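Local coordinates for catalase (Corynebacterium glutamicum, PDB 4B7F), which probably breaks down hydrogen peroxide to water and oxygen at a haem iron, as expected of a haem catalase, at residues Gln322-Ala327 / Arg357-Ala362; Val275-Phe280 / Pro303-Gly308. All coordinates share one frame; numbering follows the deposited sequence.

Both contacts lie in the same catalase family region but on opposite sides of the centre of the chain, with their centres about 33 Å apart and their nearest atoms about 20 Å apart. Interaction 2 comes first along the chain: it pairs strand 270-279 with strand 305-314 in the large antiparallel sheet, at the side where NADPH binds. Strand 305-314 is followed by helix 319-324, whose end enters interaction 1; the second partner there is the end of helix 343-359. Interaction 1 holds an arginine on a haem propionate. The short run from strand 305-314 to helix 319-324 thus leads from the NADPH side of the sheet to the propionate side of the haem pocket.

Interaction 1 (Gln322-Ala327 / Arg357-Ala362); sequences QIEQIA and RYRIGA. With HEM (protoporphyrin IX containing Fe), chain I.
At the ends of helices 319-324 and 343-359 the two backbones come nearest at Q325 and I360, whose CA atoms are 6.8 Å apart. This is the haem-propionate site of the catalase fold, and R359 carries it by spending all five of its guanidinium N-H groups. Two go to the A propionate as a two-pronged grip: R359 NE donates to O2A of the haem at 2.7 Å, and R359 NH2 to its O1A at 2.7 Å. R359 NH2 also reaches the carbonyl O of I326 at 3.0 Å, a bond lying in the guanidinium plane. R359 NH1 bonds the carbonyl O of E324, also at 3.0 Å, with that oxygen 20° out of the plane, and it gives its other N-H to water 1, which in turn donates to OE2 of E324. The E324 carboxylate thus meets the arginine through water; its charge would probably still favour the cation. An unstaggered chi1 of 119° and a bend at chi3 bring the guanidinium to the propionate. With every N-H engaged round its edge, the guanidinium is held in one rotation. R67 is a second donor to the E324 carbonyl and also binds the haem, as do R106 and Q356. I360 covers one face of the guanidinium, its CD1 3.5 Å off the R359 plane and offset toward the rim; the same methyl packs 3.8 Å from CB of A327.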
loop_
_atom_site.group_PDB
_atom_site.type_symbol
_atom_site.label_atom_id
_atom_site.label_comp_id
_atom_site.label_asym_id
_atom_site.label_seq_id
_atom_site.Cartn_x
_atom_site.Cartn_y
_atom_site.Cartn_z
ATOM N N GLN A 322 -11.548 -14.575 7.701
ATOM C CA GLN A 322 -12.476 -15.294 6.841
ATOM C C GLN A 322 -13.705 -14.473 6.447
ATOM O O GLN A 322 -14.372 -14.802 5.465
ATOM C CB GLN A 322 -12.882 -16.622 7.496
ATOM C CG GLN A 322 -11.688 -17.574 7.766
ATOM C CD GLN A 322 -12.109 -18.824 8.517
ATOM O OE1 GLN A 322 -12.824 -18.739 9.515
ATOM N NE2 GLN A 322 -11.663 -19.990 8.046
ATOM N N ILE A 323 -14.014 -13.429 7.212
ATOM C CA ILE A 323 -15.160 -12.582 6.859
ATOM C C ILE A 323 -14.705 -11.213 6.369
ATOM O O ILE A 323 -15.091 -10.782 5.283
ATOM C CB ILE A 323 -16.175 -12.450 8.021
ATOM C CG1 ILE A 323 -16.636 -13.837 8.496
ATOM C CG2 ILE A 323 -17.359 -11.571 7.613
ATOM C CD1 ILE A 323 -17.368 -14.659 7.422
ATOM N N GLU A 324 -13.869 -10.525 7.143
ATOM C CA GLU A 324 -13.398 -9.218 6.682
ATOM C C GLU A 324 -12.630 -9.351 5.364
ATOM O O GLU A 324 -12.769 -8.508 4.470
ATOM C CB GLU A 324 -12.555 -8.502 7.746
ATOM C CG GLU A 324 -12.024 -7.133 7.296
ATOM C CD GLU A 324 -13.117 -6.084 7.104
ATOM O OE1 GLU A 324 -14.221 -6.250 7.675
ATOM O OE2 GLU A 324 -12.858 -5.080 6.389
ATOM N N GLN A 325 -11.847 -10.422 5.232
ATOM C CA GLN A 325 -11.032 -10.618 4.031
ATOM C C GLN A 325 -11.714 -11.413 2.921
ATOM O O GLN A 325 -11.106 -11.641 1.867
ATOM C CB GLN A 325 -9.710 -11.309 4.367
ATOM C CG GLN A 325 -8.838 -10.551 5.348
ATOM C CD GLN A 325 -7.461 -11.190 5.460
ATOM O OE1 GLN A 325 -6.436 -10.515 5.337
ATOM N NE2 GLN A 325 -7.437 -12.494 5.687
ATOM N N ILE A 326 -12.948 -11.862 3.127
ATOM C CA ILE A 326 -13.622 -12.503 2.004
ATOM C C ILE A 326 -13.802 -11.459 0.904
ATOM O O ILE A 326 -13.993 -10.263 1.182
ATOM C CB ILE A 326 -14.973 -13.196 2.379
ATOM C CG1 ILE A 326 -15.356 -14.227 1.315
ATOM C CG2 ILE A 326 -16.108 -12.185 2.526
ATOM C CD1 ILE A 326 -16.453 -15.179 1.774
ATOM N N ALA A 327 -13.687 -11.904 -0.341
ATOM C CA ALA A 327 -13.762 -11.006 -1.484
ATOM C C ALA A 327 -14.875 -11.485 -2.404
ATOM O O ALA A 327 -14.634 -12.196 -3.393
ATOM C CB ALA A 327 -12.415 -10.952 -2.221
ATOM N N ARG A 357 -8.552 -5.657 -5.020
ATOM C CA ARG A 357 -7.127 -5.460 -5.309
ATOM C C ARG A 357 -6.488 -4.403 -4.403
ATOM O O ARG A 357 -5.337 -4.535 -3.984
ATOM C CB ARG A 357 -6.921 -5.088 -6.787
ATOM C CG ARG A 357 -7.154 -6.270 -7.725
ATOM C CD ARG A 357 -7.361 -5.852 -9.196
ATOM N NE ARG A 357 -7.969 -6.960 -9.948
ATOM C CZ ARG A 357 -8.958 -6.829 -10.824
ATOM N NH1 ARG A 357 -9.441 -5.624 -11.099
ATOM N NH2 ARG A 357 -9.457 -7.904 -11.433
ATOM N N TYR A 358 -7.241 -3.353 -4.099
ATOM C CA TYR A 358 -6.767 -2.301 -3.212
ATOM C C TYR A 358 -6.912 -2.599 -1.723
ATOM O O TYR A 358 -5.950 -2.472 -0.954
ATOM C CB TYR A 358 -7.509 -1.005 -3.524
ATOM C CG TYR A 358 -7.362 0.045 -2.438
ATOM C CD1 TYR A 358 -6.151 0.677 -2.223
ATOM C CD2 TYR A 358 -8.438 0.396 -1.636
ATOM C CE1 TYR A 358 -6.005 1.640 -1.239
ATOM C CE2 TYR A 358 -8.306 1.353 -0.642
ATOM C CZ TYR A 358 -7.086 1.975 -0.454
ATOM O OH TYR A 358 -6.952 2.935 0.537
ATOM N N ARG A 359 -8.123 -2.969 -1.312
ATOM C CA ARG A 359 -8.435 -3.074 0.105
ATOM C C ARG A 359 -7.804 -4.313 0.758
ATOM O O ARG A 359 -7.468 -4.291 1.954
ATOM C CB ARG A 359 -9.955 -2.987 0.320
ATOM C CG ARG A 359 -10.601 -4.181 0.954
ATOM C CD ARG A 359 -12.125 -4.003 1.099
ATOM N NE ARG A 359 -12.826 -5.150 0.537
ATOM C CZ ARG A 359 -12.855 -6.350 1.109
ATOM N NH1 ARG A 359 -12.228 -6.540 2.269
ATOM N NH2 ARG A 359 -13.522 -7.355 0.538
ATOM N N ILE A 360 -7.614 -5.371 -0.030
ATOM C CA ILE A 360 -6.911 -6.573 0.435
ATOM C C ILE A 360 -5.476 -6.681 -0.119
ATOM O O ILE A 360 -4.516 -6.801 0.648
ATOM C CB ILE A 360 -7.669 -7.848 0.061
ATOM C CG1 ILE A 360 -9.118 -7.776 0.565
ATOM C CG2 ILE A 360 -6.953 -9.070 0.637
ATOM C CD1 ILE A 360 -10.059 -8.806 -0.073
ATOM N N GLY A 361 -5.331 -6.653 -1.444
ATOM C CA GLY A 361 -4.012 -6.719 -2.062
ATOM C C GLY A 361 -4.078 -7.412 -3.410
ATOM O O GLY A 361 -5.071 -8.072 -3.707
ATOM N N ALA A 362 -3.026 -7.288 -4.221
ATOM C CA ALA A 362 -3.057 -7.840 -5.582
ATOM C C ALA A 362 -3.329 -9.337 -5.558
ATOM O O ALA A 362 -3.914 -9.895 -6.498
ATOM C CB ALA A 362 -1.743 -7.556 -6.316
HETATM C CHA HEM I . -20.241 -4.302 -1.781
HETATM C CHB HEM I . -19.935 -1.915 -5.988
HETATM C CHC HEM I . -24.758 -2.220 -6.501
HETATM C CHD HEM I . -24.665 -5.804 -3.259
HETATM C C1A HEM I . -19.737 -3.620 -2.866
HETATM C C2A HEM I . -18.347 -3.291 -3.113
HETATM C C3A HEM I . -18.282 -2.636 -4.272
HETATM C C4A HEM I . -19.612 -2.524 -4.806
HETATM C CMA HEM I . -17.002 -2.098 -4.948
HETATM C CAA HEM I . -17.147 -3.632 -2.195
HETATM C CBA HEM I . -16.736 -5.086 -2.459
HETATM C CGA HEM I . -15.499 -5.462 -1.674
HETATM O O1A HEM I . -15.376 -6.671 -1.302
HETATM O O2A HEM I . -14.644 -4.567 -1.411
HETATM C C1B HEM I . -21.210 -1.771 -6.471
HETATM C C2B HEM I . -21.558 -1.049 -7.667
HETATM C C3B HEM I . -22.898 -1.109 -7.804
HETATM C C4B HEM I . -23.428 -1.902 -6.716
HETATM C CMB HEM I . -20.520 -0.329 -8.559
HETATM C CAB HEM I . -23.783 -0.524 -8.931
HETATM C CBB HEM I . -23.290 -0.192 -10.130
HETATM C C1C HEM I . -25.119 -3.344 -5.790
HETATM C C2C HEM I . -26.277 -4.193 -6.005
HETATM C C3C HEM I . -26.239 -5.184 -5.094
HETATM C C4C HEM I . -25.044 -5.000 -4.302
HETATM C CMC HEM I . -27.368 -3.919 -7.073
HETATM C CAC HEM I . -27.196 -6.381 -4.863
HETATM C CBC HEM I . -27.945 -6.938 -5.831
HETATM C C1D HEM I . -23.514 -5.687 -2.523
HETATM C C2D HEM I . -23.213 -6.495 -1.370
HETATM C C3D HEM I . -21.839 -6.037 -0.910
HETATM C C4D HEM I . -21.431 -5.001 -1.832
HETATM C CMD HEM I . -24.091 -7.586 -0.744
HETATM C CAD HEM I . -21.058 -6.591 0.278
HETATM C CBD HEM I . -20.467 -7.926 -0.151
HETATM C CGD HEM I . -19.847 -8.476 1.096
HETATM O O1D HEM I . -18.581 -8.556 1.158
HETATM O O2D HEM I . -20.635 -8.801 2.030
HETATM N NA HEM I . -20.497 -3.140 -3.927
HETATM N NB HEM I . -22.369 -2.280 -5.912
HETATM N NC HEM I . -24.379 -3.880 -4.749
HETATM N ND HEM I . -22.453 -4.822 -2.766
HETATM FE FE HEM I . -22.465 -3.475 -4.311
HETATM O O HOH W 1 -11.073 -4.890 4.341
#

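Interaction 2 (Val275-Phe280 / Pro303-Gly308); sequences VQIMPF and PLIPVG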
loop_
_atom_site.group_PDB
_atom_site.type_symbol
_atom_site.label_atom_id
_atom_site.label_comp_id
_atom_site.label_asym_id
_atom_site.label_seq_id
_atom_site.Cartn_x
_atom_site.Cartn_y
_atom_site.Cartn_z
ATOM N N VAL A 275 -35.993 -19.713 -8.538
ATOM C CA VAL A 275 -35.761 -18.747 -9.616
ATOM C C VAL A 275 -37.049 -18.375 -10.348
ATOM O O VAL A 275 -38.009 -19.151 -10.373
ATOM C CB VAL A 275 -34.781 -19.292 -10.687
ATOM C CG1 VAL A 275 -33.325 -19.198 -10.204
ATOM C CG2 VAL A 275 -35.145 -20.725 -11.056
ATOM N N GLN A 276 -37.066 -17.185 -10.934
ATOM C CA GLN A 276 -38.054 -16.859 -11.956
ATOM C C GLN A 276 -37.349 -17.166 -13.247
ATOM O O GLN A 276 -36.146 -16.920 -13.355
ATOM C CB GLN A 276 -38.422 -15.377 -11.916
ATOM C CG GLN A 276 -39.182 -14.962 -10.665
ATOM C CD GLN A 276 -39.494 -13.474 -10.629
ATOM O OE1 GLN A 276 -38.607 -12.651 -10.409
ATOM N NE2 GLN A 276 -40.767 -13.122 -10.849
ATOM N N ILE A 277 -38.067 -17.725 -14.222
ATOM C CA ILE A 277 -37.441 -18.034 -15.496
ATOM C C ILE A 277 -38.216 -17.424 -16.648
ATOM O O ILE A 277 -39.363 -17.792 -16.904
ATOM C CB ILE A 277 -37.268 -19.549 -15.696
ATOM C CG1 ILE A 277 -36.439 -20.135 -14.550
ATOM C CG2 ILE A 277 -36.616 -19.841 -17.046
ATOM C CD1 ILE A 277 -36.365 -21.643 -14.556
ATOM N N MET A 278 -37.587 -16.476 -17.331
ATOM C CA MET A 278 -38.200 -15.821 -18.479
ATOM C C MET A 278 -37.548 -16.338 -19.747
ATOM O O MET A 278 -36.337 -16.205 -19.919
ATOM C CB MET A 278 -38.032 -14.298 -18.385
ATOM C CG MET A 278 -38.460 -13.538 -19.640
ATOM S SD MET A 278 -38.184 -11.748 -19.583
ATOM C CE MET A 278 -39.260 -11.260 -18.233
ATOM N N PRO A 279 -38.349 -16.956 -20.636
ATOM C CA PRO A 279 -37.831 -17.382 -21.942
ATOM C C PRO A 279 -37.141 -16.226 -22.665
ATOM O O PRO A 279 -37.590 -15.076 -22.576
ATOM C CB PRO A 279 -39.099 -17.799 -22.693
ATOM C CG PRO A 279 -39.994 -18.322 -21.593
ATOM C CD PRO A 279 -39.747 -17.386 -20.426
ATOM N N PHE A 280 -36.051 -16.534 -23.357
ATOM C CA PHE A 280 -35.281 -15.537 -24.082
ATOM C C PHE A 280 -36.181 -14.703 -24.995
ATOM O O PHE A 280 -36.031 -13.486 -25.062
ATOM C CB PHE A 280 -34.196 -16.239 -24.899
ATOM C CG PHE A 280 -33.175 -15.307 -25.496
ATOM C CD1 PHE A 280 -32.065 -14.913 -24.759
ATOM C CD2 PHE A 280 -33.311 -14.850 -26.802
ATOM C CE1 PHE A 280 -31.113 -14.063 -25.313
ATOM C CE2 PHE A 280 -32.366 -14.005 -27.362
ATOM C CZ PHE A 280 -31.267 -13.613 -26.617
ATOM N N PRO A 303 -43.765 -17.049 -11.937
ATOM C CA PRO A 303 -43.823 -17.649 -10.597
ATOM C C PRO A 303 -42.472 -18.207 -10.194
ATOM O O PRO A 303 -41.648 -18.493 -11.070
ATOM C CB PRO A 303 -44.823 -18.800 -10.767
ATOM C CG PRO A 303 -45.628 -18.435 -11.982
ATOM C CD PRO A 303 -44.681 -17.704 -12.885
ATOM N N LEU A 304 -42.245 -18.355 -8.890
ATOM C CA LEU A 304 -40.992 -18.917 -8.393
ATOM C C LEU A 304 -40.942 -20.419 -8.667
ATOM O O LEU A 304 -41.886 -21.147 -8.358
ATOM C CB LEU A 304 -40.854 -18.667 -6.893
ATOM C CG LEU A 304 -40.914 -17.215 -6.428
ATOM C CD1 LEU A 304 -40.548 -17.119 -4.954
ATOM C CD2 LEU A 304 -40.017 -16.313 -7.275
ATOM N N ILE A 305 -39.838 -20.869 -9.252
ATOM C CA ILE A 305 -39.621 -22.275 -9.562
ATOM C C ILE A 305 -38.557 -22.789 -8.608
ATOM O O ILE A 305 -37.491 -22.184 -8.484
ATOM C CB ILE A 305 -39.172 -22.437 -11.027
ATOM C CG1 ILE A 305 -40.296 -21.956 -11.954
ATOM C CG2 ILE A 305 -38.790 -23.883 -11.321
ATOM C CD1 ILE A 305 -39.900 -21.746 -13.415
ATOM N N PRO A 306 -38.843 -23.899 -7.905
ATOM C CA PRO A 306 -37.899 -24.315 -6.863
ATOM C C PRO A 306 -36.651 -24.996 -7.425
ATOM O O PRO A 306 -36.705 -25.676 -8.462
ATOM C CB PRO A 306 -38.721 -25.294 -6.017
ATOM C CG PRO A 306 -39.702 -25.880 -6.991
ATOM C CD PRO A 306 -40.038 -24.764 -7.955
ATOM N N VAL A 307 -35.529 -24.792 -6.742
ATOM C CA VAL A 307 -34.257 -25.381 -7.144
ATOM C C VAL A 307 -33.699 -26.259 -6.030
ATOM O O VAL A 307 -33.233 -27.386 -6.268
ATOM C CB VAL A 307 -33.222 -24.290 -7.499
ATOM C CG1 VAL A 307 -31.927 -24.929 -7.990
ATOM C CG2 VAL A 307 -33.781 -23.354 -8.563
ATOM N N GLY A 308 -33.744 -25.738 -4.811
ATOM C CA GLY A 308 -33.222 -26.456 -3.667
ATOM C C GLY A 308 -33.263 -25.569 -2.436
ATOM O O GLY A 308 -34.115 -24.682 -2.322
HETATM O O HOH W 2 -40.886 -18.032 -13.643
#
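I277 and I305 meet methyl to methyl, their side chains crossing at about a right angle with the two CD1 atoms 3.7 Å apart. V275 shares their face of the sheet. V275 CG2 sits between the backbone N and the carbonyl carbon (chi1 -78° for CG1), and from there reaches V307 CG2 at 3.9 Å, the two valines meeting at a slant. The other face belongs to Q276 and L304: the CG methylene of Q276 lies 3.7 Å from CD2 of L304. Beyond CG the glutamine runs on extended, and its amide is held by Y302, W297 and H229, while the side chain also touches the bound NADPH. Two bonds between V275 and I305, an antiparallel hydrogen-bonded pair, set this register: V275 N to I305 O at 2.9 Å and I305 N to V275 O at 2.7 Å. Past the pair segments 275-279 and 305-308 splay, their directions 127° apart, and water 2 bridges I277 N and P303 O. At the other end V307 and G308 both face V273 in a classic beta bulge. In the sheet, strand 270-279 runs between strands 223-232 and 305-314, and strand 305-314 pairs in turn with strand 73-82.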